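Local coordinates for SusD/RagB family nutrient-binding outer membrane lipoprotein (Bacteroides vulgatus, PDB 4F7A) that probably binds mucin O-glycans at the outer membrane, as a SusD-type lipoprotein serving nutrient capture, at residues Y21-F25 with E107-F113; F25-Q29 with A116-L120; W44-F49 with N87-N91; P299-Y303 with K452-N457. One frame throughout, in Å; residues are numbered along the deposited sequence.

Contact 1: Y21-F25 with E107-F113; sequences YTTNF and EAKYKHF
This is a buried aromatic contact, free of direct hydrogen bonds, between one helix and the start of another, well out from the centre of the chain. Residues 21-25 are a turn within helix 15-30; residues 107-110 form a turn, closed by Tyr110 N to Glu107 O at 3.1 Å, that leads into helix 111-132 with Tyr110 at the N-cap position. The backbones come nearest at Tyr21 and Phe113, CA to CA 8.2 Å, a gap that large rings can fill. Tyr21, in the m rotamer, points toward the other segment and lays its ring over a face of the Tyr110 ring: centroids are 4.1 Å apart with planes at 32°, and Tyr21 CE2 lies 3.4 Å from Tyr110 CE2. The Tyr21 hydroxyl reaches past to Glu107, OH to CG 3.6 Å, while the Tyr110 hydroxyl is hydrogen-bonded to Asp17, one turn before Tyr21 on helix 15-30. Tyrosine thus suits position 110, where the ring packs and the hydroxyl has a partner. Deeper in, Phe113 meets Tyr21 (CD2 to CB, 3.8 Å) and Phe25, whose ring stands at 73° to its own with centroids 5.3 Å apart; the Phe25 edge also meets the Phe113 backbone, CZ to O 3.3 Å. Such packing of large aromatic side chains between helices is consistent with the TPR-like helical scaffold of the SusD family.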
loop_
_atom_site.group_PDB
_atom_site.type_symbol
_atom_site.label_atom_id
_atom_site.label_comp_id
_atom_site.label_asym_id
_atom_site.label_seq_id
_atom_site.Cartn_x
_atom_site.Cartn_y
_atom_site.Cartn_z
ATOM N N TYR A 21 -20.226 19.303 -6.467
ATOM C CA TYR A 21 -19.003 18.530 -6.814
ATOM C C TYR A 21 -17.946 18.371 -5.752
ATOM O O TYR A 21 -17.355 17.294 -5.614
ATOM C CB TYR A 21 -18.293 19.169 -7.997
ATOM C CG TYR A 21 -19.149 19.293 -9.211
ATOM C CD1 TYR A 21 -19.458 18.173 -9.983
ATOM C CD2 TYR A 21 -19.658 20.516 -9.599
ATOM C CE1 TYR A 21 -20.252 18.274 -11.085
ATOM C CE2 TYR A 21 -20.465 20.632 -10.702
ATOM C CZ TYR A 21 -20.748 19.511 -11.448
ATOM O OH TYR A 21 -21.540 19.634 -12.542
ATOM N N THR A 22 -17.671 19.434 -5.000
ATOM C CA THR A 22 -16.457 19.459 -4.190
ATOM C C THR A 22 -16.537 18.543 -2.968
ATOM O O THR A 22 -15.545 17.896 -2.615
ATOM C CB THR A 22 -16.063 20.924 -3.817
ATOM O OG1 THR A 22 -15.704 21.632 -5.013
ATOM C CG2 THR A 22 -14.900 20.946 -2.871
ATOM N N THR A 23 -17.702 18.468 -2.332
ATOM C CA THR A 23 -17.879 17.628 -1.144
ATOM C C THR A 23 -17.587 16.150 -1.417
ATOM O O THR A 23 -16.999 15.459 -0.573
ATOM C CB THR A 23 -19.313 17.747 -0.552
ATOM O OG1 THR A 23 -19.541 19.096 -0.106
ATOM C CG2 THR A 23 -19.497 16.772 0.618
ATOM N N ASN A 24 -17.992 15.657 -2.589
ATOM C CA ASN A 24 -17.688 14.274 -2.961
ATOM C C ASN A 24 -16.178 14.005 -2.940
ATOM O O ASN A 24 -15.732 12.957 -2.485
ATOM C CB ASN A 24 -18.231 13.917 -4.373
ATOM C CG ASN A 24 -19.756 13.872 -4.440
ATOM O OD1 ASN A 24 -20.431 13.590 -3.455
ATOM N ND2 ASN A 24 -20.299 14.165 -5.613
ATOM N N PHE A 25 -15.401 14.953 -3.436
ATOM C CA PHE A 25 -13.961 14.821 -3.466
ATOM C C PHE A 25 -13.350 14.742 -2.075
ATOM O O PHE A 25 -12.354 14.057 -1.883
ATOM C CB PHE A 25 -13.334 15.961 -4.249
ATOM C CG PHE A 25 -13.443 15.769 -5.733
ATOM C CD1 PHE A 25 -12.541 14.953 -6.395
ATOM C CD2 PHE A 25 -14.461 16.350 -6.434
ATOM C CE1 PHE A 25 -12.655 14.744 -7.768
ATOM C CE2 PHE A 25 -14.602 16.140 -7.793
ATOM C CZ PHE A 25 -13.673 15.347 -8.461
ATOM N N GLU A 107 -20.202 16.364 -18.218
ATOM C CA GLU A 107 -20.190 17.820 -17.988
ATOM C C GLU A 107 -19.048 18.515 -18.728
ATOM O O GLU A 107 -17.866 18.276 -18.453
ATOM C CB GLU A 107 -20.108 18.151 -16.489
ATOM C CG GLU A 107 -21.393 17.919 -15.716
ATOM C CD GLU A 107 -22.563 18.803 -16.175
ATOM O OE1 GLU A 107 -22.340 19.819 -16.854
ATOM O OE2 GLU A 107 -23.717 18.463 -15.859
ATOM N N ALA A 108 -19.411 19.411 -19.642
ATOM C CA ALA A 108 -18.443 20.040 -20.532
ATOM C C ALA A 108 -17.396 20.837 -19.758
ATOM O O ALA A 108 -16.236 20.875 -20.143
ATOM C CB ALA A 108 -19.158 20.958 -21.533
ATOM N N LYS A 109 -17.809 21.480 -18.678
ATOM C CA LYS A 109 -16.919 22.368 -17.932
ATOM C C LYS A 109 -16.165 21.644 -16.793
ATOM O O LYS A 109 -15.387 22.262 -16.091
ATOM C CB LYS A 109 -17.704 23.570 -17.371
ATOM C CG LYS A 109 -18.327 24.515 -18.443
ATOM N N TYR A 110 -16.385 20.347 -16.619
ATOM C CA TYR A 110 -15.757 19.590 -15.525
ATOM C C TYR A 110 -14.971 18.359 -15.979
ATOM O O TYR A 110 -14.914 17.355 -15.272
ATOM C CB TYR A 110 -16.824 19.191 -14.508
ATOM C CG TYR A 110 -17.331 20.387 -13.759
ATOM C CD1 TYR A 110 -16.577 20.947 -12.731
ATOM C CD2 TYR A 110 -18.527 20.997 -14.103
ATOM C CE1 TYR A 110 -17.016 22.061 -12.038
ATOM C CE2 TYR A 110 -18.982 22.124 -13.413
ATOM C CZ TYR A 110 -18.224 22.646 -12.376
ATOM O OH TYR A 110 -18.647 23.766 -11.674
ATOM N N LYS A 111 -14.334 18.445 -17.139
ATOM C CA LYS A 111 -13.500 17.348 -17.617
ATOM C C LYS A 111 -12.356 17.046 -16.663
ATOM O O LYS A 111 -11.978 15.872 -16.499
ATOM C CB LYS A 111 -12.942 17.662 -18.996
ATOM C CG LYS A 111 -14.013 17.740 -20.077
ATOM C CD LYS A 111 -13.397 18.031 -21.446
ATOM C CE LYS A 111 -14.468 18.156 -22.517
ATOM N NZ LYS A 111 -15.147 19.488 -22.470
ATOM N N HIS A 112 -11.793 18.099 -16.064
ATOM C CA HIS A 112 -10.762 17.946 -15.044
ATOM C C HIS A 112 -11.253 17.215 -13.787
ATOM O O HIS A 112 -10.539 16.349 -13.258
ATOM C CB HIS A 112 -10.083 19.286 -14.698
ATOM C CG HIS A 112 -11.002 20.357 -14.182
ATOM N ND1 HIS A 112 -12.310 20.507 -14.599
ATOM C CD2 HIS A 112 -10.759 21.394 -13.339
ATOM C CE1 HIS A 112 -12.842 21.568 -14.011
ATOM N NE2 HIS A 112 -11.926 22.121 -13.235
ATOM N N PHE A 113 -12.458 17.541 -13.315
ATOM C CA PHE A 113 -13.019 16.852 -12.131
ATOM C C PHE A 113 -13.353 15.400 -12.448
ATOM O O PHE A 113 -13.225 14.516 -11.603
ATOM C CB PHE A 113 -14.295 17.546 -11.645
ATOM C CG PHE A 113 -14.067 18.807 -10.788
ATOM C CD1 PHE A 113 -12.921 19.597 -10.926
ATOM C CD2 PHE A 113 -15.070 19.236 -9.915
ATOM C CE1 PHE A 113 -12.766 20.756 -10.186
ATOM C CE2 PHE A 113 -14.919 20.398 -9.153
ATOM C CZ PHE A 113 -13.765 21.160 -9.288
#

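Contact 2: F25-Q29 with A116-L120; sequences FETIQ and ATLIL
Two helical turns, 25-29 and 116-120, run side by side, their axes 11.0 Å apart at closest approach and their N-to-C directions 20° apart. Such near-parallel packing fits the TPR-like bundle of SusD homologues. The register pairs Phe25 with Thr117 (CA to CA 7.5 Å) and Ile28 with Leu120 (7.3 Å), a three-residue step on both helices. Ala116 comes first; its small side chain lets the Phe25 ring close in, CB to CE1 3.9 Å. Thr117 follows, with OG1 3.2 Å from Phe25 CZ. A threonine is tolerated in this apolar setting because its hydroxyl is hydrogen-bonded to Phe113 O, one turn back, and to Ser100 OG. After Leu118 and Ile119, Leu120 (mt) carries the main apolar packing: CD1 touches the Phe25 ring edge at CD1 (3.8 Å) and Gln29 CG (3.8 Å), and CB meets Ile28 CG2 (3.8 Å). Gln29 contributes its aliphatic part here, while its NE2 folds back to Phe25 O at 3.0 Å and its amide also bonds the loop at Ile185 and Met187. Helix 84-104 touches the pair through Ser100 and Val96, helix 193-210 meets Ala116 and Leu120 through Trp196, and helix 151-174 packs against Leu118 and Ile119.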
loop_
_atom_site.group_PDB
_atom_site.type_symbol
_atom_site.label_atom_id
_atom_site.label_comp_id
_atom_site.label_asym_id
_atom_site.label_seq_id
_atom_site.Cartn_x
_atom_site.Cartn_y
_atom_site.Cartn_z
ATOM N N PHE A 25 -15.401 14.953 -3.436
ATOM C CA PHE A 25 -13.961 14.821 -3.466
ATOM C C PHE A 25 -13.350 14.742 -2.075
ATOM O O PHE A 25 -12.354 14.057 -1.883
ATOM C CB PHE A 25 -13.334 15.961 -4.249
ATOM C CG PHE A 25 -13.443 15.769 -5.733
ATOM C CD1 PHE A 25 -12.541 14.953 -6.395
ATOM C CD2 PHE A 25 -14.461 16.350 -6.434
ATOM C CE1 PHE A 25 -12.655 14.744 -7.768
ATOM C CE2 PHE A 25 -14.602 16.140 -7.793
ATOM C CZ PHE A 25 -13.673 15.347 -8.461
ATOM N N GLU A 26 -13.963 15.433 -1.128
ATOM C CA GLU A 26 -13.506 15.426 0.243
ATOM C C GLU A 26 -13.704 14.041 0.872
ATOM O O GLU A 26 -12.811 13.505 1.528
ATOM C CB GLU A 26 -14.256 16.480 1.044
ATOM C CG GLU A 26 -13.885 16.456 2.501
ATOM C CD GLU A 26 -14.635 17.493 3.356
ATOM O OE1 GLU A 26 -15.393 18.317 2.806
ATOM O OE2 GLU A 26 -14.449 17.451 4.589
ATOM N N THR A 27 -14.892 13.470 0.698
ATOM C CA THR A 27 -15.175 12.128 1.214
ATOM C C THR A 27 -14.259 11.062 0.589
ATOM O O THR A 27 -13.726 10.188 1.283
ATOM C CB THR A 27 -16.633 11.777 0.982
ATOM O OG1 THR A 27 -17.435 12.718 1.688
ATOM C CG2 THR A 27 -16.975 10.341 1.448
ATOM N N ILE A 28 -14.067 11.141 -0.724
ATOM C CA ILE A 28 -13.241 10.143 -1.412
ATOM C C ILE A 28 -11.794 10.210 -0.912
ATOM O O ILE A 28 -11.202 9.185 -0.590
ATOM C CB ILE A 28 -13.262 10.330 -2.947
ATOM C CG1 ILE A 28 -14.670 10.081 -3.502
ATOM C CG2 ILE A 28 -12.266 9.354 -3.625
ATOM C CD1 ILE A 28 -14.917 10.707 -4.903
ATOM N N GLN A 29 -11.225 11.415 -0.882
ATOM C CA GLN A 29 -9.831 11.571 -0.471
ATOM C C GLN A 29 -9.591 11.197 1.012
ATOM O O GLN A 29 -8.555 10.624 1.365
ATOM C CB GLN A 29 -9.319 12.966 -0.831
ATOM C CG GLN A 29 -9.015 13.030 -2.338
ATOM C CD GLN A 29 -8.770 14.417 -2.852
ATOM O OE1 GLN A 29 -7.616 14.801 -3.142
ATOM N NE2 GLN A 29 -9.842 15.210 -2.940
ATOM N N ALA A 116 -9.974 13.562 -12.435
ATOM C CA ALA A 116 -9.558 13.382 -11.050
ATOM C C ALA A 116 -10.381 12.304 -10.323
ATOM O O ALA A 116 -9.841 11.520 -9.556
ATOM C CB ALA A 116 -9.647 14.755 -10.297
ATOM N N THR A 117 -11.683 12.291 -10.549
ATOM C CA THR A 117 -12.560 11.292 -9.971
ATOM C C THR A 117 -12.090 9.903 -10.349
ATOM O O THR A 117 -11.989 9.032 -9.492
ATOM C CB THR A 117 -14.018 11.442 -10.447
ATOM O OG1 THR A 117 -14.562 12.643 -9.937
ATOM C CG2 THR A 117 -14.881 10.258 -9.967
ATOM N N LEU A 118 -11.813 9.699 -11.636
ATOM C CA LEU A 118 -11.410 8.380 -12.131
ATOM C C LEU A 118 -10.112 7.927 -11.493
ATOM O O LEU A 118 -9.994 6.773 -11.086
ATOM C CB LEU A 118 -11.261 8.383 -13.652
ATOM C CG LEU A 118 -12.596 8.484 -14.388
ATOM C CD1 LEU A 118 -12.394 8.477 -15.906
ATOM C CD2 LEU A 118 -13.534 7.370 -13.981
ATOM N N ILE A 119 -9.143 8.835 -11.415
ATOM C CA ILE A 119 -7.845 8.519 -10.793
ATOM C C ILE A 119 -8.052 8.130 -9.323
ATOM O O ILE A 119 -7.530 7.120 -8.843
ATOM C CB ILE A 119 -6.841 9.700 -10.959
ATOM C CG1 ILE A 119 -6.529 9.907 -12.453
ATOM C CG2 ILE A 119 -5.506 9.417 -10.195
ATOM C CD1 ILE A 119 -6.077 11.307 -12.824
ATOM N N LEU A 120 -8.808 8.927 -8.588
ATOM C CA LEU A 120 -9.067 8.587 -7.193
ATOM C C LEU A 120 -9.802 7.247 -7.045
ATOM O O LEU A 120 -9.562 6.502 -6.110
ATOM C CB LEU A 120 -9.871 9.698 -6.523
ATOM C CG LEU A 120 -9.171 11.024 -6.336
ATOM C CD1 LEU A 120 -10.203 12.064 -5.823
ATOM C CD2 LEU A 120 -7.928 10.904 -5.418
#

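Contact 3: W44-F49 with N87-N91; sequences WPWQTF and NYTYN
Tyr88 is a knob set into a hole on helix 44-51, formed by Trp44, Pro45, Thr48 and Phe49, in a helix-on-helix contact of the TPR-like SusD fold. The segments 44-49 and 87-91 are both helical, each ending in a wider pi-type turn; their axes approach to 11.3 Å with N-to-C directions 119° apart, and the nearest CA atoms, those of Phe49 and Tyr88, are 7.5 Å apart. Tyr88, in the m rotamer, points toward the other helix. Over one face of its ring lies Pro45, an apt partner because its rigid ring offers CH groups: CB sits 4.1 Å from the ring centroid, 25° off the normal, a CH-pi contact. Trp38 and Phe34, outside the segments, also meet the Tyr88 ring. Phe49, with chi1 in the t well, swings its ring end toward helix 84-104, so that its edge meets Tyr88 (CD2 to CB 3.9 Å) and Thr89 (CZ to OG1 3.3 Å). The Thr89 hydroxyl, hydrogen-bonded to Ala85 O on its own helix, can lie against this apolar edge without losing a partner. The hydroxyl of the tyrosine gives the knob a polar end: Tyr88 OH lies 3.4 Å from Trp44 CZ3 and is hydrogen-bonded to a water at 2.9 Å, and Thr48 OG1, itself hydrogen-bonded to Ser84, bonds the same water at 2.7 Å.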
loop_
_atom_site.group_PDB
_atom_site.type_symbol
_atom_site.label_atom_id
_atom_site.label_comp_id
_atom_site.label_asym_id
_atom_site.label_seq_id
_atom_site.Cartn_x
_atom_site.Cartn_y
_atom_site.Cartn_z
ATOM N N TRP A 44 -10.675 4.542 15.030
ATOM C CA TRP A 44 -11.056 3.157 15.305
ATOM C C TRP A 44 -11.469 2.363 14.033
ATOM O O TRP A 44 -11.123 1.183 13.927
ATOM C CB TRP A 44 -12.059 3.030 16.475
ATOM C CG TRP A 44 -13.446 3.548 16.180
ATOM C CD1 TRP A 44 -13.950 4.786 16.475
ATOM C CD2 TRP A 44 -14.488 2.835 15.503
ATOM N NE1 TRP A 44 -15.248 4.882 16.019
ATOM C CE2 TRP A 44 -15.601 3.700 15.421
ATOM C CE3 TRP A 44 -14.583 1.546 14.955
ATOM C CZ2 TRP A 44 -16.800 3.323 14.804
ATOM C CZ3 TRP A 44 -15.780 1.170 14.348
ATOM C CH2 TRP A 44 -16.872 2.062 14.277
ATOM N N PRO A 45 -12.122 3.004 13.040
ATOM C CA PRO A 45 -12.356 2.222 11.799
ATOM C C PRO A 45 -11.090 1.892 11.032
ATOM O O PRO A 45 -10.900 0.746 10.607
ATOM C CB PRO A 45 -13.279 3.130 10.975
ATOM C CG PRO A 45 -13.973 3.942 12.023
ATOM C CD PRO A 45 -12.863 4.267 12.984
ATOM N N TRP A 46 -10.190 2.865 10.910
ATOM C CA TRP A 46 -8.932 2.646 10.211
ATOM C C TRP A 46 -8.121 1.528 10.863
ATOM O O TRP A 46 -7.417 0.787 10.170
ATOM C CB TRP A 46 -8.113 3.938 10.137
ATOM C CG TRP A 46 -6.832 3.752 9.413
ATOM C CD1 TRP A 46 -6.650 3.772 8.058
ATOM C CD2 TRP A 46 -5.556 3.446 9.986
ATOM N NE1 TRP A 46 -5.347 3.535 7.757
ATOM C CE2 TRP A 46 -4.641 3.332 8.917
ATOM C CE3 TRP A 46 -5.084 3.320 11.296
ATOM C CZ2 TRP A 46 -3.284 3.044 9.113
ATOM C CZ3 TRP A 46 -3.710 3.056 11.493
ATOM C CH2 TRP A 46 -2.842 2.898 10.403
ATOM N N GLN A 47 -8.228 1.387 12.185
ATOM C CA GLN A 47 -7.429 0.400 12.885
ATOM C C GLN A 47 -7.685 -1.006 12.343
ATOM O O GLN A 47 -6.740 -1.770 12.164
ATOM C CB GLN A 47 -7.640 0.451 14.396
ATOM C CG GLN A 47 -6.757 -0.573 15.166
ATOM C CD GLN A 47 -7.080 -0.626 16.662
ATOM O OE1 GLN A 47 -8.237 -0.496 17.050
ATOM N NE2 GLN A 47 -6.064 -0.849 17.494
ATOM N N THR A 48 -8.947 -1.338 12.057
ATOM C CA THR A 48 -9.278 -2.648 11.425
ATOM C C THR A 48 -9.254 -2.645 9.902
ATOM O O THR A 48 -9.025 -3.683 9.283
ATOM C CB THR A 48 -10.645 -3.205 11.927
ATOM O OG1 THR A 48 -11.713 -2.376 11.449
ATOM C CG2 THR A 48 -10.690 -3.262 13.475
ATOM N N PHE A 49 -9.499 -1.492 9.284
ATOM C CA PHE A 49 -9.351 -1.311 7.822
ATOM C C PHE A 49 -7.975 -1.794 7.374
ATOM O O PHE A 49 -7.845 -2.666 6.507
ATOM C CB PHE A 49 -9.536 0.190 7.477
ATOM C CG PHE A 49 -9.708 0.500 5.988
ATOM C CD1 PHE A 49 -8.640 0.487 5.119
ATOM C CD2 PHE A 49 -10.941 0.885 5.489
ATOM C CE1 PHE A 49 -8.820 0.801 3.765
ATOM C CE2 PHE A 49 -11.118 1.212 4.163
ATOM C CZ PHE A 49 -10.067 1.155 3.297
ATOM N N ASN A 87 -15.849 -3.411 3.775
ATOM C CA ASN A 87 -17.096 -2.863 4.310
ATOM C C ASN A 87 -17.111 -1.322 4.284
ATOM O O ASN A 87 -18.071 -0.690 3.811
ATOM C CB ASN A 87 -17.332 -3.349 5.741
ATOM C CG ASN A 87 -17.612 -4.849 5.838
ATOM O OD1 ASN A 87 -17.916 -5.509 4.837
ATOM N ND2 ASN A 87 -17.514 -5.397 7.064
ATOM N N TYR A 88 -16.036 -0.725 4.783
ATOM C CA TYR A 88 -15.959 0.726 4.867
ATOM C C TYR A 88 -15.897 1.363 3.493
ATOM O O TYR A 88 -16.510 2.402 3.256
ATOM C CB TYR A 88 -14.787 1.154 5.761
ATOM C CG TYR A 88 -14.989 0.777 7.225
ATOM C CD1 TYR A 88 -16.214 0.971 7.855
ATOM C CD2 TYR A 88 -13.953 0.218 7.981
ATOM C CE1 TYR A 88 -16.410 0.608 9.196
ATOM C CE2 TYR A 88 -14.129 -0.119 9.331
ATOM C CZ TYR A 88 -15.362 0.068 9.926
ATOM O OH TYR A 88 -15.561 -0.279 11.252
ATOM N N THR A 89 -15.159 0.754 2.581
ATOM C CA THR A 89 -15.006 1.300 1.262
ATOM C C THR A 89 -16.333 1.229 0.488
ATOM O O THR A 89 -16.757 2.220 -0.093
ATOM C CB THR A 89 -13.876 0.614 0.479
ATOM O OG1 THR A 89 -12.636 0.769 1.184
ATOM C CG2 THR A 89 -13.742 1.247 -0.886
ATOM N N TYR A 90 -17.009 0.087 0.521
ATOM C CA TYR A 90 -18.286 -0.046 -0.179
ATOM C C TYR A 90 -19.431 0.688 0.509
ATOM O O TYR A 90 -20.322 1.185 -0.160
ATOM C CB TYR A 90 -18.645 -1.511 -0.400
ATOM C CG TYR A 90 -17.885 -2.103 -1.569
ATOM C CD1 TYR A 90 -18.187 -1.722 -2.883
ATOM C CD2 TYR A 90 -16.863 -3.012 -1.366
ATOM C CE1 TYR A 90 -17.485 -2.274 -3.964
ATOM C CE2 TYR A 90 -16.159 -3.567 -2.417
ATOM C CZ TYR A 90 -16.472 -3.192 -3.718
ATOM O OH TYR A 90 -15.772 -3.755 -4.754
ATOM N N ASN A 91 -19.393 0.795 1.832
ATOM C CA ASN A 91 -20.447 1.526 2.530
ATOM C C ASN A 91 -20.366 3.028 2.316
ATOM O O ASN A 91 -21.393 3.674 2.133
ATOM C CB ASN A 91 -20.445 1.211 4.032
ATOM C CG ASN A 91 -21.070 -0.135 4.330
ATOM O OD1 ASN A 91 -21.809 -0.662 3.508
ATOM N ND2 ASN A 91 -20.758 -0.703 5.478
HETATM O O HOH W 1 -13.456 -1.149 13.058
#

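Contact 4: P299-Y303 with K452-N457; sequences PQGVY and KVQTNN
Neither segment is a regular strand or helix, yet residues 299-303 and 452-457 run nearly parallel and come as close as 4.4 Å between the CA atoms of Gly301 and Val453. Residues 299-300 and 302-303 are extended; between them Gly301 takes a left-handed conformation (phi 83°, psi 29°). In the other segment, Gln454 is a single helical-type residue (phi -77°, psi -36°) between extended neighbours. Two weak hydrogen bonds join the backbones: Gln454 N to Gln300 O at 3.4 Å and Thr455 N to Gly301 O at 2.8 Å. Val453 CA adds a CH···O contact to Gln300 O at 3.6 Å. Besides its phi, glycine fits at 301 because a CB would clash with Val453 CB and Gln454 N. Water extends the join, one molecule donating to Gln300 O (2.7 Å) and Lys452 O (2.9 Å), another accepting from Tyr303 N (3.0 Å) and bonding Thr455 OG1 (2.6 Å). The contact ties together two long loops of the SusD-type fold, a loop-rich region distinct from its TPR-like helices; Thr73, in a third loop, also bonds Gly301 N. The glutamines suit this partly exposed join: each lies on the partner while its amide bonds elsewhere, Gln454 OE1 (3.6 Å from Val302 CG2) to Lys398 N and Gln300 NE2 (3.2 Å from Val453 CG1) to Thr73 O. Tyr303 CD1 meets Asn457 ND2 at 3.5 Å.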
loop_
_atom_site.group_PDB
_atom_site.type_symbol
_atom_site.label_atom_id
_atom_site.label_comp_id
_atom_site.label_asym_id
_atom_site.label_seq_id
_atom_site.Cartn_x
_atom_site.Cartn_y
_atom_site.Cartn_z
ATOM N N PRO A 299 8.173 -9.663 16.741
ATOM C CA PRO A 299 8.006 -10.770 15.788
ATOM C C PRO A 299 6.534 -11.137 15.614
ATOM O O PRO A 299 5.807 -11.247 16.600
ATOM C CB PRO A 299 8.743 -11.928 16.465
ATOM C CG PRO A 299 8.574 -11.633 17.929
ATOM C CD PRO A 299 8.599 -10.135 18.063
ATOM N N GLN A 300 6.104 -11.352 14.377
ATOM C CA GLN A 300 4.719 -11.753 14.140
ATOM C C GLN A 300 4.498 -13.219 14.535
ATOM O O GLN A 300 5.371 -14.074 14.361
ATOM C CB GLN A 300 4.330 -11.549 12.663
ATOM C CG GLN A 300 2.811 -11.473 12.454
ATOM C CD GLN A 300 2.390 -11.580 11.019
ATOM O OE1 GLN A 300 2.830 -10.782 10.186
ATOM N NE2 GLN A 300 1.462 -12.504 10.730
ATOM N N GLY A 301 3.310 -13.503 15.046
ATOM C CA GLY A 301 2.876 -14.882 15.280
ATOM C C GLY A 301 3.354 -15.499 16.564
ATOM O O GLY A 301 3.531 -16.722 16.629
ATOM N N VAL A 302 3.584 -14.672 17.589
ATOM C CA VAL A 302 3.876 -15.181 18.921
ATOM C C VAL A 302 2.538 -15.258 19.688
ATOM O O VAL A 302 1.920 -14.238 19.988
ATOM C CB VAL A 302 4.893 -14.303 19.666
ATOM C CG1 VAL A 302 5.134 -14.832 21.090
ATOM C CG2 VAL A 302 6.220 -14.270 18.898
ATOM N N TYR A 303 2.099 -16.475 19.958
ATOM C CA TYR A 303 0.782 -16.713 20.512
ATOM C C TYR A 303 0.727 -16.209 21.941
ATOM O O TYR A 303 1.631 -16.459 22.726
ATOM C CB TYR A 303 0.442 -18.211 20.481
ATOM C CG TYR A 303 -0.893 -18.501 21.114
ATOM C CD1 TYR A 303 -2.077 -18.363 20.384
ATOM C CD2 TYR A 303 -0.986 -18.847 22.459
ATOM C CE1 TYR A 303 -3.307 -18.611 20.959
ATOM C CE2 TYR A 303 -2.225 -19.072 23.056
ATOM C CZ TYR A 303 -3.376 -18.952 22.300
ATOM O OH TYR A 303 -4.595 -19.178 22.885
ATOM N N LYS A 452 8.767 -15.411 8.976
ATOM C CA LYS A 452 7.524 -16.206 9.040
ATOM C C LYS A 452 6.898 -16.224 10.428
ATOM O O LYS A 452 7.591 -16.081 11.419
ATOM C CB LYS A 452 7.785 -17.661 8.657
ATOM C CG LYS A 452 8.707 -17.902 7.447
ATOM C CD LYS A 452 8.238 -17.276 6.155
ATOM C CE LYS A 452 9.101 -17.751 4.970
ATOM N NZ LYS A 452 8.664 -17.210 3.660
ATOM N N VAL A 453 5.583 -16.443 10.493
ATOM C CA VAL A 453 4.897 -16.510 11.766
ATOM C C VAL A 453 5.486 -17.624 12.623
ATOM O O VAL A 453 5.863 -18.665 12.118
ATOM C CB VAL A 453 3.340 -16.673 11.627
ATOM C CG1 VAL A 453 2.754 -15.481 10.874
ATOM C CG2 VAL A 453 2.956 -18.028 10.986
ATOM N N GLN A 454 5.606 -17.389 13.924
ATOM C CA GLN A 454 6.190 -18.404 14.811
ATOM C C GLN A 454 5.182 -19.502 15.103
ATOM O O GLN A 454 5.552 -20.677 15.222
ATOM C CB GLN A 454 6.668 -17.747 16.106
ATOM C CG GLN A 454 7.642 -16.599 15.841
ATOM C CD GLN A 454 8.641 -16.410 16.948
ATOM O OE1 GLN A 454 8.453 -16.911 18.063
ATOM N NE2 GLN A 454 9.709 -15.676 16.657
ATOM N N THR A 455 3.910 -19.107 15.211
ATOM C CA THR A 455 2.781 -20.015 15.432
ATOM C C THR A 455 1.717 -19.753 14.364
ATOM O O THR A 455 1.353 -18.595 14.105
ATOM C CB THR A 455 2.175 -19.818 16.828
ATOM O OG1 THR A 455 3.135 -20.217 17.831
ATOM C CG2 THR A 455 0.851 -20.610 17.001
ATOM N N ASN A 456 1.226 -20.827 13.758
ATOM C CA ASN A 456 0.260 -20.760 12.655
ATOM C C ASN A 456 -1.016 -21.462 13.094
ATOM O O ASN A 456 -1.093 -22.671 13.066
ATOM C CB ASN A 456 0.857 -21.393 11.395
ATOM C CG ASN A 456 -0.062 -21.303 10.183
ATOM O OD1 ASN A 456 -1.280 -21.206 10.321
ATOM N ND2 ASN A 456 0.519 -21.407 8.984
ATOM N N ASN A 457 -2.004 -20.678 13.532
ATOM C CA ASN A 457 -3.280 -21.219 13.996
ATOM C C ASN A 457 -4.375 -21.050 12.949
ATOM O O ASN A 457 -5.553 -20.868 13.297
ATOM C CB ASN A 457 -3.684 -20.559 15.326
ATOM C CG ASN A 457 -2.870 -21.091 16.517
ATOM O OD1 ASN A 457 -2.171 -22.096 16.393
ATOM N ND2 ASN A 457 -2.970 -20.422 17.666
HETATM O O HOH W 2 7.757 -13.761 13.098
HETATM O O HOH W 3 4.074 -18.687 19.710
#

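Contacts 1 and 2 are successive parts of one buried interface, helix 15-30 against helix 111-132, and share Phe25. Rings dominate contact 1, whereas contact 2, nearer the centre of the chain, relies more on aliphatic side chains. Contact 3, nested along the chain inside the loops that contacts 1 and 2 close, joins helix 44-51, the next after helix 15-30, to helix 84-104, the one just before helix 111-132; it is only partly buried, and water reaches the end of its central side chain. Contact 4, also only partly buried, has its centre about 48 Å from that of contact 1 and joins loops instead, through backbone polar groups and bridging waters.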